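Local coordinates for ancillary protein 1 (Streptococcus pyogenes, PDB 2XI9) that is a pilus-presented adhesin carrying an internal thioester bond that is required for efficient interaction with host cells, at residues S135-Q140 with E238-A243; K199-P204 with Y251-A256; T245-Y250 with H267-M272. All blocks are in the same frame, centred on the assembly; numbering follows the deposited sequence.

Interaction 1: residues S135-Q140 with E238-A243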
ATOM      1  N   SER A 135      13.642  13.025  17.050  1.00 17.60           N
ATOM      2  CA  SER A 135      13.142  14.367  16.809  1.00 17.94           C
ATOM      3  C   SER A 135      11.740  14.479  17.416  1.00 17.37           C
ATOM      4  O   SER A 135      10.911  13.624  17.196  1.00 15.91           O
ATOM      5  CB  SER A 135      13.082  14.661  15.303  1.00 16.76           C
ATOM      6  OG  SER A 135      12.705  16.006  15.086  1.00 19.61           O
ATOM      7  N   VAL A 136      11.511  15.520  18.197  1.00 19.20           N
ATOM      8  CA  VAL A 136      10.250  15.643  18.917  1.00 19.35           C
ATOM      9  C   VAL A 136       9.127  16.068  17.967  1.00 18.40           C
ATOM     10  O   VAL A 136       9.335  16.750  16.924  1.00 15.94           O
ATOM     11  CB  VAL A 136      10.327  16.601  20.121  1.00 20.93           C
ATOM     12  CG1 VAL A 136      11.428  16.210  21.122  1.00 22.94           C
ATOM     13  CG2 VAL A 136      10.484  18.059  19.666  1.00 23.33           C
ATOM     14  N   LEU A 137       7.927  15.611  18.301  1.00 18.11           N
ATOM     15  CA  LEU A 137       6.724  16.087  17.647  1.00 16.48           C
ATOM     16  C   LEU A 137       6.436  17.426  18.316  1.00 18.28           C
ATOM     17  O   LEU A 137       6.583  18.465  17.678  1.00 19.91           O
ATOM     18  CB  LEU A 137       5.581  15.071  17.784  1.00 15.08           C
ATOM     19  CG  LEU A 137       4.213  15.535  17.272  1.00 16.01           C
ATOM     20  CD1 LEU A 137       4.293  16.056  15.825  1.00 15.06           C
ATOM     21  CD2 LEU A 137       3.217  14.393  17.382  1.00 16.33           C
ATOM     22  N   THR A 138       6.095  17.432  19.610  1.00 17.88           N
ATOM     23  CA  THR A 138       6.169  18.670  20.388  1.00 18.96           C
ATOM     24  C   THR A 138       7.134  18.535  21.556  1.00 19.92           C
ATOM     25  O   THR A 138       8.096  19.301  21.665  1.00 20.69           O
ATOM     26  CB  THR A 138       4.773  19.141  20.868  1.00 19.72           C
ATOM     27  OG1 THR A 138       3.883  19.220  19.732  1.00 19.94           O
ATOM     28  CG2 THR A 138       4.851  20.506  21.559  1.00 20.30           C
ATOM     29  N   THR A 139       6.860  17.593  22.457  1.00 20.25           N
ATOM     30  CA  THR A 139       7.745  17.355  23.609  1.00 21.86           C
ATOM     31  C   THR A 139       8.348  15.952  23.640  1.00 21.12           C
ATOM     32  O   THR A 139       9.321  15.741  24.325  1.00 22.74           O
ATOM     33  CB  THR A 139       6.995  17.538  24.942  1.00 24.78           C
ATOM     34  OG1 THR A 139       6.006  16.508  25.034  1.00 26.57           O
ATOM     35  CG2 THR A 139       6.306  18.921  25.001  1.00 24.32           C
ATOM     36  N   GLN A 140       7.736  14.997  22.964  1.00 19.55           N
ATOM     37  CA  GLN A 140       8.209  13.626  22.926  1.00 20.01           C
ATOM     38  C   GLN A 140       8.748  13.251  21.531  1.00 17.66           C
ATOM     39  O   GLN A 140       8.263  13.746  20.537  1.00 16.48           O
ATOM     40  CB  GLN A 140       7.086  12.682  23.324  1.00 20.69           C
ATOM     41  CG  GLN A 140       6.598  12.939  24.766  1.00 25.73           C
ATOM     42  CD  GLN A 140       5.410  12.079  25.195  1.00 31.24           C
ATOM     43  OE1 GLN A 140       5.446  11.482  26.260  1.00 40.17           O
ATOM     44  NE2 GLN A 140       4.369  12.009  24.370  1.00 34.66           N
ATOM     45  N   GLU A 238      10.132  19.725  10.137  1.00 14.19           N
ATOM     46  CA  GLU A 238       9.950  18.580   9.243  1.00 13.38           C
ATOM     47  C   GLU A 238       9.180  17.475   9.951  1.00 12.01           C
ATOM     48  O   GLU A 238       8.310  16.811   9.371  1.00 11.54           O
ATOM     49  CB  GLU A 238      11.317  18.049   8.777  1.00 14.24           C
ATOM     50  CG  GLU A 238      11.896  18.872   7.620  1.00 14.90           C
ATOM     51  CD  GLU A 238      13.192  18.313   7.032  1.00 18.46           C
ATOM     52  OE1 GLU A 238      13.295  17.120   6.725  1.00 19.88           O
ATOM     53  OE2 GLU A 238      14.129  19.098   6.866  1.00 26.16           O
ATOM     54  N   THR A 239       9.529  17.232  11.217  1.00 12.00           N
ATOM     55  CA  THR A 239       8.883  16.155  11.950  1.00 12.09           C
ATOM     56  C   THR A 239       7.389  16.442  12.132  1.00 11.07           C
ATOM     57  O   THR A 239       6.583  15.533  12.026  1.00 11.13           O
ATOM     58  CB  THR A 239       9.586  15.889  13.283  1.00 13.27           C
ATOM     59  OG1 THR A 239      10.903  15.370  13.008  1.00 17.29           O
ATOM     60  CG2 THR A 239       8.819  14.868  14.129  1.00 12.22           C
ATOM     61  N   GLN A 240       7.044  17.696  12.396  1.00 12.11           N
ATOM     62  CA  GLN A 240       5.648  18.088  12.568  1.00 11.66           C
ATOM     63  C   GLN A 240       4.857  17.880  11.247  1.00 11.07           C
ATOM     64  O   GLN A 240       3.738  17.352  11.278  1.00  9.53           O
ATOM     65  CB  GLN A 240       5.531  19.503  13.119  1.00 13.63           C
ATOM     66  CG  GLN A 240       5.940  19.590  14.603  1.00 14.21           C
ATOM     67  CD  GLN A 240       6.087  20.970  15.148  1.00 18.35           C
ATOM     68  OE1 GLN A 240       6.241  21.945  14.408  1.00 19.88           O
ATOM     69  NE2 GLN A 240       6.058  21.073  16.486  1.00 17.86           N
ATOM     70  N   LEU A 241       5.423  18.278  10.099  1.00 10.08           N
ATOM     71  CA  LEU A 241       4.729  18.020   8.846  1.00 10.00           C
ATOM     72  C   LEU A 241       4.607  16.522   8.586  1.00  8.39           C
ATOM     73  O   LEU A 241       3.550  16.053   8.120  1.00  9.04           O
ATOM     74  CB  LEU A 241       5.336  18.766   7.650  1.00  9.65           C
ATOM     75  CG  LEU A 241       4.576  18.682   6.332  1.00 12.44           C
ATOM     76  CD1 LEU A 241       3.219  19.370   6.458  1.00 12.25           C
ATOM     77  CD2 LEU A 241       5.431  19.312   5.133  1.00 15.68           C
ATOM     78  N   ARG A 242       5.657  15.764   8.901  1.00  9.21           N
ATOM     79  CA  ARG A 242       5.604  14.311   8.767  1.00  9.08           C
ATOM     80  C   ARG A 242       4.443  13.717   9.594  1.00  8.89           C
ATOM     81  O   ARG A 242       3.680  12.897   9.116  1.00  9.54           O
ATOM     82  CB  ARG A 242       6.955  13.699   9.163  1.00  9.52           C
ATOM     83  CG  ARG A 242       7.133  12.228   8.772  1.00 10.39           C
ATOM     84  CD  ARG A 242       8.577  11.827   8.914  1.00  9.29           C
ATOM     85  NE  ARG A 242       8.811  10.464   8.419  1.00 10.75           N
ATOM     86  CZ  ARG A 242       9.981   9.984   8.056  1.00  7.82           C
ATOM     87  NH1 ARG A 242      11.079  10.734   8.119  1.00 12.25           N
ATOM     88  NH2 ARG A 242      10.047   8.720   7.650  1.00  8.74           N
ATOM     89  N   ALA A 243       4.336  14.123  10.850  1.00 10.10           N
ATOM     90  CA  ALA A 243       3.269  13.666  11.706  1.00  9.80           C
ATOM     91  C   ALA A 243       1.887  14.062  11.181  1.00  8.32           C
ATOM     92  O   ALA A 243       0.982  13.241  11.179  1.00  9.40           O
ATOM     93  CB  ALA A 243       3.446  14.166  13.096  1.00  9.49           C
TER

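Interaction 2: residues K199-P204 with Y251-A256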
ATOM      1  N   LYS A 199      -8.803  -1.843  -0.665  1.00 14.78           N
ATOM      2  CA  LYS A 199      -8.829  -3.170  -0.062  1.00 16.18           C
ATOM      3  C   LYS A 199      -7.887  -3.326   1.134  1.00 16.24           C
ATOM      4  O   LYS A 199      -8.112  -4.238   1.933  1.00 15.94           O
ATOM      5  CB  LYS A 199      -8.515  -4.259  -1.086  1.00 17.76           C
ATOM      6  CG  LYS A 199      -7.100  -4.198  -1.643  1.00 18.09           C
ATOM      7  CD  LYS A 199      -6.844  -5.243  -2.691  1.00 22.09           C
ATOM      8  CE  LYS A 199      -7.759  -5.131  -3.855  1.00 25.68           C
ATOM      9  NZ  LYS A 199      -7.270  -5.946  -5.010  1.00 31.04           N
ATOM     10  N   TYR A 200      -6.863  -2.464   1.258  1.00 14.02           N
ATOM     11  CA  TYR A 200      -5.920  -2.564   2.375  1.00 13.73           C
ATOM     12  C   TYR A 200      -6.352  -1.843   3.651  1.00 14.21           C
ATOM     13  O   TYR A 200      -5.675  -1.955   4.673  1.00 15.08           O
ATOM     14  CB  TYR A 200      -4.521  -2.130   1.958  1.00 13.14           C
ATOM     15  CG  TYR A 200      -4.051  -2.869   0.745  1.00 12.14           C
ATOM     16  CD1 TYR A 200      -3.697  -4.196   0.825  1.00 16.93           C
ATOM     17  CD2 TYR A 200      -4.007  -2.250  -0.504  1.00 13.88           C
ATOM     18  CE1 TYR A 200      -3.305  -4.907  -0.295  1.00 15.82           C
ATOM     19  CE2 TYR A 200      -3.611  -2.941  -1.636  1.00 15.77           C
ATOM     20  CZ  TYR A 200      -3.254  -4.277  -1.524  1.00 15.70           C
ATOM     21  OH  TYR A 200      -2.876  -4.975  -2.641  1.00 16.79           O
ATOM     22  N   THR A 201      -7.448  -1.078   3.583  1.00 13.63           N
ATOM     23  CA  THR A 201      -7.910  -0.266   4.711  1.00 13.35           C
ATOM     24  C   THR A 201      -8.718  -1.073   5.689  1.00 13.94           C
ATOM     25  O   THR A 201      -9.382  -2.034   5.320  1.00 14.72           O
ATOM     26  CB  THR A 201      -8.781   0.916   4.278  1.00 13.01           C
ATOM     27  OG1 THR A 201      -9.959   0.434   3.610  1.00 14.66           O
ATOM     28  CG2 THR A 201      -7.971   1.845   3.379  1.00 12.13           C
ATOM     29  N   VAL A 202      -8.702  -0.636   6.942  1.00 13.69           N
ATOM     30  CA  VAL A 202      -9.453  -1.304   8.017  1.00 14.67           C
ATOM     31  C   VAL A 202     -10.730  -0.555   8.395  1.00 14.62           C
ATOM     32  O   VAL A 202     -11.744  -1.190   8.634  1.00 14.32           O
ATOM     33  CB  VAL A 202      -8.533  -1.444   9.250  1.00 16.16           C
ATOM     34  CG1 VAL A 202      -9.288  -1.875  10.450  1.00 17.80           C
ATOM     35  CG2 VAL A 202      -7.404  -2.442   8.943  1.00 14.85           C
ATOM     36  N   LYS A 203     -10.676   0.781   8.490  1.00 13.05           N
ATOM     37  CA  LYS A 203     -11.901   1.574   8.743  1.00 14.44           C
ATOM     38  C   LYS A 203     -11.892   2.803   7.838  1.00 13.52           C
ATOM     39  O   LYS A 203     -11.699   3.909   8.315  1.00 13.10           O
ATOM     40  CB  LYS A 203     -11.991   1.969  10.222  1.00 15.82           C
ATOM     41  CG  LYS A 203     -13.368   2.466  10.684  1.00 18.32           C
ATOM     42  CD  LYS A 203     -13.273   3.053  12.109  1.00 22.01           C
ATOM     43  CE  LYS A 203     -14.647   3.576  12.617  1.00 27.17           C
ATOM     44  NZ  LYS A 203     -15.606   2.454  12.760  1.00 28.61           N
ATOM     45  N   PRO A 204     -12.106   2.595   6.528  1.00 13.42           N
ATOM     46  CA  PRO A 204     -12.065   3.697   5.576  1.00 13.02           C
ATOM     47  C   PRO A 204     -13.188   4.670   5.795  1.00 13.59           C
ATOM     48  O   PRO A 204     -14.320   4.298   6.119  1.00 15.13           O
ATOM     49  CB  PRO A 204     -12.193   2.999   4.209  1.00 13.36           C
ATOM     50  CG  PRO A 204     -12.872   1.757   4.489  1.00 13.19           C
ATOM     51  CD  PRO A 204     -12.488   1.332   5.870  1.00 13.83           C
ATOM     52  N   TYR A 251      -6.787   9.641   8.862  1.00 10.39           N
ATOM     53  CA  TYR A 251      -8.087  10.231   8.661  1.00 10.93           C
ATOM     54  C   TYR A 251      -8.895   9.475   7.597  1.00 10.66           C
ATOM     55  O   TYR A 251     -10.078   9.236   7.799  1.00 12.77           O
ATOM     56  CB  TYR A 251      -7.958  11.733   8.326  1.00 10.66           C
ATOM     57  CG  TYR A 251      -9.292  12.425   8.060  1.00 13.20           C
ATOM     58  CD1 TYR A 251      -9.841  12.469   6.781  1.00 14.10           C
ATOM     59  CD2 TYR A 251     -10.018  12.983   9.093  1.00 16.02           C
ATOM     60  CE1 TYR A 251     -11.073  13.079   6.548  1.00 15.11           C
ATOM     61  CE2 TYR A 251     -11.248  13.605   8.856  1.00 17.99           C
ATOM     62  CZ  TYR A 251     -11.762  13.642   7.587  1.00 16.84           C
ATOM     63  OH  TYR A 251     -12.983  14.241   7.357  1.00 18.55           O
ATOM     64  N   PHE A 252      -8.246   9.061   6.505  1.00  9.72           N
ATOM     65  CA  PHE A 252      -8.895   8.359   5.403  1.00 10.04           C
ATOM     66  C   PHE A 252      -8.834   6.856   5.571  1.00 10.55           C
ATOM     67  O   PHE A 252      -9.778   6.195   5.239  1.00 10.78           O
ATOM     68  CB  PHE A 252      -8.294   8.757   4.028  1.00  9.67           C
ATOM     69  CG  PHE A 252      -8.553  10.203   3.670  1.00 10.02           C
ATOM     70  CD1 PHE A 252      -9.824  10.632   3.413  1.00  9.73           C
ATOM     71  CD2 PHE A 252      -7.507  11.130   3.667  1.00  9.81           C
ATOM     72  CE1 PHE A 252     -10.074  12.018   3.137  1.00 11.41           C
ATOM     73  CE2 PHE A 252      -7.739  12.497   3.436  1.00  8.97           C
ATOM     74  CZ  PHE A 252      -9.006  12.923   3.147  1.00 10.94           C
ATOM     75  N   THR A 253      -7.728   6.307   6.059  1.00 10.10           N
ATOM     76  CA  THR A 253      -7.627   4.822   6.152  1.00 10.51           C
ATOM     77  C   THR A 253      -8.369   4.174   7.347  1.00 11.25           C
ATOM     78  O   THR A 253      -8.818   3.014   7.279  1.00 10.81           O
ATOM     79  CB  THR A 253      -6.159   4.353   6.197  1.00 10.24           C
ATOM     80  OG1 THR A 253      -5.508   4.878   7.363  1.00 10.72           O
ATOM     81  CG2 THR A 253      -5.399   4.799   4.968  1.00  8.49           C
ATOM     82  N   ASP A 254      -8.402   4.907   8.449  1.00 12.32           N
ATOM     83  CA  ASP A 254      -8.839   4.414   9.736  1.00 13.95           C
ATOM     84  C   ASP A 254      -9.877   5.323  10.405  1.00 13.44           C
ATOM     85  O   ASP A 254     -10.254   5.107  11.542  1.00 13.53           O
ATOM     86  CB  ASP A 254      -7.620   4.246  10.620  1.00 14.41           C
ATOM     87  CG  ASP A 254      -6.721   3.074  10.167  1.00 13.67           C
ATOM     88  OD1 ASP A 254      -7.084   1.883  10.361  1.00 17.20           O
ATOM     89  OD2 ASP A 254      -5.639   3.352   9.651  1.00 14.12           O
ATOM     90  N   SER A 255     -10.353   6.331   9.682  1.00 12.43           N
ATOM     91  CA  SER A 255     -11.344   7.255  10.204  1.00 13.12           C
ATOM     92  C   SER A 255     -10.906   7.899  11.539  1.00 15.13           C
ATOM     93  O   SER A 255     -11.699   8.028  12.439  1.00 15.28           O
ATOM     94  CB  SER A 255     -12.688   6.557  10.340  1.00 15.14           C
ATOM     95  OG  SER A 255     -13.152   6.116   9.064  1.00 13.87           O
ATOM     96  N   ALA A 256      -9.639   8.296  11.639  1.00 13.96           N
ATOM     97  CA  ALA A 256      -9.150   9.091  12.765  1.00 15.38           C
ATOM     98  C   ALA A 256      -9.825  10.449  12.737  1.00 17.46           C
ATOM     99  O   ALA A 256     -10.093  11.024  11.640  1.00 17.23           O
ATOM    100  CB  ALA A 256      -7.600   9.314  12.687  1.00 14.68           C
TER
HETATM  101  O   HOH W   1      -6.320   0.833   7.751  1.00 13.87           O

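Interaction 3: residues T245-Y250 with H267-M272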
ATOM      1  N   THR A 245       1.066  14.610   8.173  1.00  9.05           N
ATOM      2  CA  THR A 245       0.860  13.764   6.989  1.00  8.28           C
ATOM      3  C   THR A 245       0.386  12.378   7.431  1.00  8.84           C
ATOM      4  O   THR A 245      -0.558  11.824   6.850  1.00  7.99           O
ATOM      5  CB  THR A 245       2.165  13.688   6.044  1.00  7.64           C
ATOM      6  OG1 THR A 245       2.684  15.029   5.800  1.00  7.72           O
ATOM      7  CG2 THR A 245       1.867  13.033   4.717  1.00  8.91           C
ATOM      8  N   GLN A 246       1.027  11.814   8.451  1.00  9.21           N
ATOM      9  CA  GLN A 246       0.656  10.490   8.922  1.00  9.88           C
ATOM     10  C   GLN A 246      -0.791  10.487   9.433  1.00  9.65           C
ATOM     11  O   GLN A 246      -1.555   9.558   9.173  1.00  9.97           O
ATOM     12  CB  GLN A 246       1.607  10.036  10.040  1.00 10.81           C
ATOM     13  CG  GLN A 246       1.304   8.626  10.622  1.00 11.74           C
ATOM     14  CD  GLN A 246       1.421   7.511   9.610  1.00 11.60           C
ATOM     15  OE1 GLN A 246       2.505   6.984   9.400  1.00 10.40           O
ATOM     16  NE2 GLN A 246       0.295   7.100   9.029  1.00  8.84           N
ATOM     17  N   LEU A 247      -1.137  11.504  10.199  1.00 10.87           N
ATOM     18  CA  LEU A 247      -2.497  11.587  10.774  1.00 10.70           C
ATOM     19  C   LEU A 247      -3.541  11.813   9.663  1.00 10.69           C
ATOM     20  O   LEU A 247      -4.613  11.294   9.734  1.00 11.97           O
ATOM     21  CB  LEU A 247      -2.556  12.682  11.845  1.00 11.65           C
ATOM     22  CG  LEU A 247      -3.917  12.904  12.518  1.00 12.87           C
ATOM     23  CD1 LEU A 247      -4.329  11.613  13.213  1.00 12.30           C
ATOM     24  CD2 LEU A 247      -3.885  14.135  13.491  1.00 13.40           C
ATOM     25  N   ALA A 248      -3.200  12.601   8.635  1.00 10.34           N
ATOM     26  CA  ALA A 248      -4.076  12.851   7.499  1.00 10.20           C
ATOM     27  C   ALA A 248      -4.322  11.552   6.722  1.00  9.69           C
ATOM     28  O   ALA A 248      -5.418  11.297   6.298  1.00  9.82           O
ATOM     29  CB  ALA A 248      -3.494  13.937   6.579  1.00 10.23           C
ATOM     30  N   ILE A 249      -3.314  10.700   6.631  1.00  8.64           N
ATOM     31  CA  ILE A 249      -3.507   9.375   6.038  1.00  8.53           C
ATOM     32  C   ILE A 249      -4.495   8.551   6.897  1.00  9.27           C
ATOM     33  O   ILE A 249      -5.450   7.985   6.361  1.00  8.88           O
ATOM     34  CB  ILE A 249      -2.156   8.632   5.853  1.00  7.98           C
ATOM     35  CG1 ILE A 249      -1.307   9.300   4.744  1.00  8.79           C
ATOM     36  CG2 ILE A 249      -2.416   7.091   5.640  1.00  7.37           C
ATOM     37  CD1 ILE A 249      -1.883   9.244   3.324  1.00  6.28           C
ATOM     38  N   TYR A 250      -4.287   8.545   8.219  1.00  8.91           N
ATOM     39  CA  TYR A 250      -5.168   7.828   9.136  1.00 10.12           C
ATOM     40  C   TYR A 250      -6.616   8.340   9.100  1.00 10.54           C
ATOM     41  O   TYR A 250      -7.539   7.566   9.298  1.00 10.50           O
ATOM     42  CB  TYR A 250      -4.644   7.907  10.567  1.00 11.53           C
ATOM     43  CG  TYR A 250      -3.407   7.086  10.887  1.00 11.17           C
ATOM     44  CD1 TYR A 250      -3.054   5.956  10.135  1.00 11.59           C
ATOM     45  CD2 TYR A 250      -2.605   7.430  11.943  1.00 11.33           C
ATOM     46  CE1 TYR A 250      -1.953   5.200  10.453  1.00 10.76           C
ATOM     47  CE2 TYR A 250      -1.481   6.652  12.286  1.00 13.54           C
ATOM     48  CZ  TYR A 250      -1.163   5.550  11.524  1.00 14.10           C
ATOM     49  OH  TYR A 250      -0.070   4.778  11.851  1.00 13.64           O
ATOM     50  N   HIS A 267      -2.426   6.734  19.406  1.00 20.83           N
ATOM     51  CA  HIS A 267      -1.096   6.449  18.800  1.00 19.49           C
ATOM     52  C   HIS A 267      -0.052   7.561  18.911  1.00 19.41           C
ATOM     53  O   HIS A 267       0.683   7.844  17.968  1.00 17.16           O
ATOM     54  CB  HIS A 267      -1.243   6.040  17.338  1.00 18.40           C
ATOM     55  CG  HIS A 267      -2.258   4.967  17.134  1.00 20.12           C
ATOM     56  ND1 HIS A 267      -2.011   3.650  17.442  1.00 21.79           N
ATOM     57  CD2 HIS A 267      -3.545   5.022  16.715  1.00 22.14           C
ATOM     58  CE1 HIS A 267      -3.092   2.931  17.189  1.00 22.41           C
ATOM     59  NE2 HIS A 267      -4.031   3.738  16.734  1.00 21.73           N
ATOM     60  N   GLY A 268       0.049   8.162  20.078  1.00 19.31           N
ATOM     61  CA  GLY A 268       1.072   9.183  20.297  1.00 20.13           C
ATOM     62  C   GLY A 268       0.694  10.583  19.846  1.00 19.18           C
ATOM     63  O   GLY A 268       1.394  11.529  20.192  1.00 19.68           O
ATOM     64  N   PHE A 269      -0.438  10.737  19.150  1.00 17.80           N
ATOM     65  CA  PHE A 269      -0.834  12.028  18.611  1.00 16.93           C
ATOM     66  C   PHE A 269      -1.298  13.014  19.660  1.00 18.69           C
ATOM     67  O   PHE A 269      -1.486  14.209  19.390  1.00 19.51           O
ATOM     68  CB  PHE A 269      -1.838  11.835  17.451  1.00 17.23           C
ATOM     69  CG  PHE A 269      -1.180  11.302  16.217  1.00 15.72           C
ATOM     70  CD1 PHE A 269      -0.409  12.150  15.445  1.00 15.08           C
ATOM     71  CD2 PHE A 269      -1.251   9.943  15.864  1.00 16.18           C
ATOM     72  CE1 PHE A 269       0.293  11.701  14.332  1.00 13.12           C
ATOM     73  CE2 PHE A 269      -0.562   9.480  14.735  1.00 16.61           C
ATOM     74  CZ  PHE A 269       0.218  10.364  13.973  1.00 15.56           C
ATOM     75  N   GLY A 270      -1.482  12.536  20.878  1.00 19.04           N
ATOM     76  CA  GLY A 270      -1.603  13.411  22.020  1.00 20.89           C
ATOM     77  C   GLY A 270      -0.515  14.474  22.125  1.00 20.75           C
ATOM     78  O   GLY A 270      -0.768  15.552  22.640  1.00 21.00           O
ATOM     79  N   ASP A 271       0.695  14.179  21.635  1.00 20.54           N
ATOM     80  CA  ASP A 271       1.809  15.153  21.666  1.00 20.94           C
ATOM     81  C   ASP A 271       1.775  16.160  20.490  1.00 19.73           C
ATOM     82  O   ASP A 271       2.668  17.000  20.370  1.00 20.87           O
ATOM     83  CB  ASP A 271       3.147  14.407  21.594  1.00 20.42           C
ATOM     84  CG  ASP A 271       4.343  15.294  21.926  1.00 20.16           C
ATOM     85  OD1 ASP A 271       4.265  16.104  22.845  1.00 21.51           O
ATOM     86  OD2 ASP A 271       5.397  15.175  21.269  1.00 22.56           O
HETATM   87  N   MSE A 272       0.782  16.074  19.610  1.00 17.88           N
HETATM   88  CA  MSE A 272       0.658  17.031  18.500  1.00 16.90           C
HETATM   89  C   MSE A 272       0.096  18.361  19.002  1.00 18.32           C
HETATM   90  O   MSE A 272      -0.973  18.400  19.628  1.00 19.68           O
HETATM   91  CB  MSE A 272      -0.243  16.434  17.394  1.00 15.92           C
HETATM   92  CG  MSE A 272      -0.383  17.270  16.171  1.00 13.53           C
HETATM   93 SE   MSE A 272      -1.304  16.430  14.723  1.00 13.66          SE
HETATM   94  CE  MSE A 272       0.160  15.455  13.885  1.00  9.74           C
TER

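Interaction 1: residues S135-Q140 with E238-A243
Two polar bonds and one tight apolar contact join Ser135 and Leu137 of a loop to Thr239, Gln240 and Ala243 on the first turns of helix 238-253. In the first bond, Ser135 OG meets Thr239 OG1 at 2.8 Å, and either hydroxyl could donate. With chi1 at -175° the Ser135 hydroxyl swings away from the backbone N and reaches the helix, where Thr239 turns its own hydroxyl to meet it. In the second, Gln240 NE2 donates to Leu137 O over 2.9 Å, approaching almost head-on to the carbonyl (C=O...N angle 161°) with the acceptor 18° out of the amide plane.

The apolar part is small: Leu137 CD1 presses on Ala243 CB at 3.4 Å, closer than carbon pairs usually come. Separately, the methyl Thr239 CG2 makes a van der Waals contact with the carbonyl oxygen Val136 O, 3.4 Å away. Beyond the pair, Thr138 OG1 is bonded to Asp271 O.

The loop connecting strands 127-130 and 146-149 is thus fastened to the start of a thioester-domain helix. A buried glutamine side chain satisfies one of its backbone carbonyls, so directional bonds as well as packing set its course.

Interaction 2: residues K199-P204 with Y251-A256
Ser255 OG donates to Lys203 O across 2.7 Å, the shortest polar bond between segment 199-204 and the end of helix 238-253. The hydroxyl sits above the carbonyl plane, 40° out of it, so it does not use an in-plane lone pair. Ser255 has left-handed helical backbone angles just after Asp254 leaves helical geometry, and this turn aims its side chain at the loop. The aliphatic part of Lys203 follows the same turn, its CD lying 4.0 Å from Ser255 CB.

A second bond, backbone to backbone, has Lys203 as donor: Lys203 N to Thr253 O at 3.1 Å, in the carbonyl plane but bent at the hydrogen (141°). One residue of the loop therefore gives its N-H to the last helical turn and takes a hydroxyl from the residue beyond it. Next along, Pro204 CA makes a C-H...O contact with Phe252 O, 3.4 Å away and 147° at the hydrogen.

Water 1 extends the junction, accepting from Val202 N at 2.9 Å and probably donating to Asp254 OD1 at 2.9 Å, though other acceptors nearby compete for its protons. The other carboxylate oxygen, Asp254 OD2, takes Thr253 OG1 at 2.8 Å from above the carboxylate plane and also Ala163 N, so two donors fix the rotation of the group.

This is a helix terminus fastened to the connection between strand 189-193 and helix 209-222 in the thioester domain. Thr201 and Thr253 both lean on Phe212 of helix 209-222. Phe252 packs between two helices, its ring stacked on His215 and against Ile216 and Val219 of helix 209-222, and touching Val284 and Ala287 of helix 274-288.

Interaction 3: residues T245-Y250 with H267-M272
Phe269 is the centre of this buried contact, its ring reaching helix 238-253 among Gln246, Leu247 and Tyr250. Leu247 CB stands over one face as a CH-pi contact, 4.3 Å from the Phe269 ring centroid and 25° off the ring normal. Gln246 CG comes instead to the rim, near the ring plane, 3.9 Å from Phe269 CZ. Phe269 CE2 comes to the edge of the Tyr250 ring, near its plane, 3.9 Å from Tyr250 CE2, and the two side chains cross at about a right angle. Beside this cluster, the selenium SE of Met272, a selenomethionine, touches Leu247 CD2 at 3.7 Å. No hydrogen bond crosses between the segments.

Local bonds position these groups. Asp271 N to Gly268 O and Met272 N to Phe269 O close the 3-10 turn, and Phe269 and Met272 both point toward the helix. Gln246 bends at its second torsion (chi2 62°), leading its amide away from Phe269, so that NE2 lies 3.2 Å above the Tyr250 ring plane, displaced toward the rim. The same NE2 donates to Cys160 O. Since Cys160 is the only cysteine of this chain, it presumably supplies the thioester sulfur, and the amide would then tie this packing to the backbone of the presumed thioester cysteine.

Farther out, Tyr250 also packs on Cys160, at the end of strand 155-160, and Leu247 on Leu277 of helix 274-288. The 3-10 turn 269-271 lies in the loop between helix 260-263 and helix 274-288 and packs against helix 238-253, which also bears on helix 209-222 through Ile249 and Val219.

Overall arrangement
All three contacts use helix 238-253: interaction 1 at its start, interaction 3 along its middle and interaction 2 at its end. Interaction 3 is the core contact, with all touching residues buried and no hydrogen bond between the segments. The other two are only partly buried and combine hydrogen bonds with some packing; in interaction 1 a hydroxyl pair and a glutamine amide do the bonding, while interaction 2 adds one backbone-to-backbone bond and a bridging water. Interactions 1 and 3, with centres about 10 Å apart, join at Asp271, which bonds to Thr138 and Thr139. Interactions 2 and 3 meet where Ala256 N approaches Tyr250 O, whereas interactions 1 and 2 do not touch.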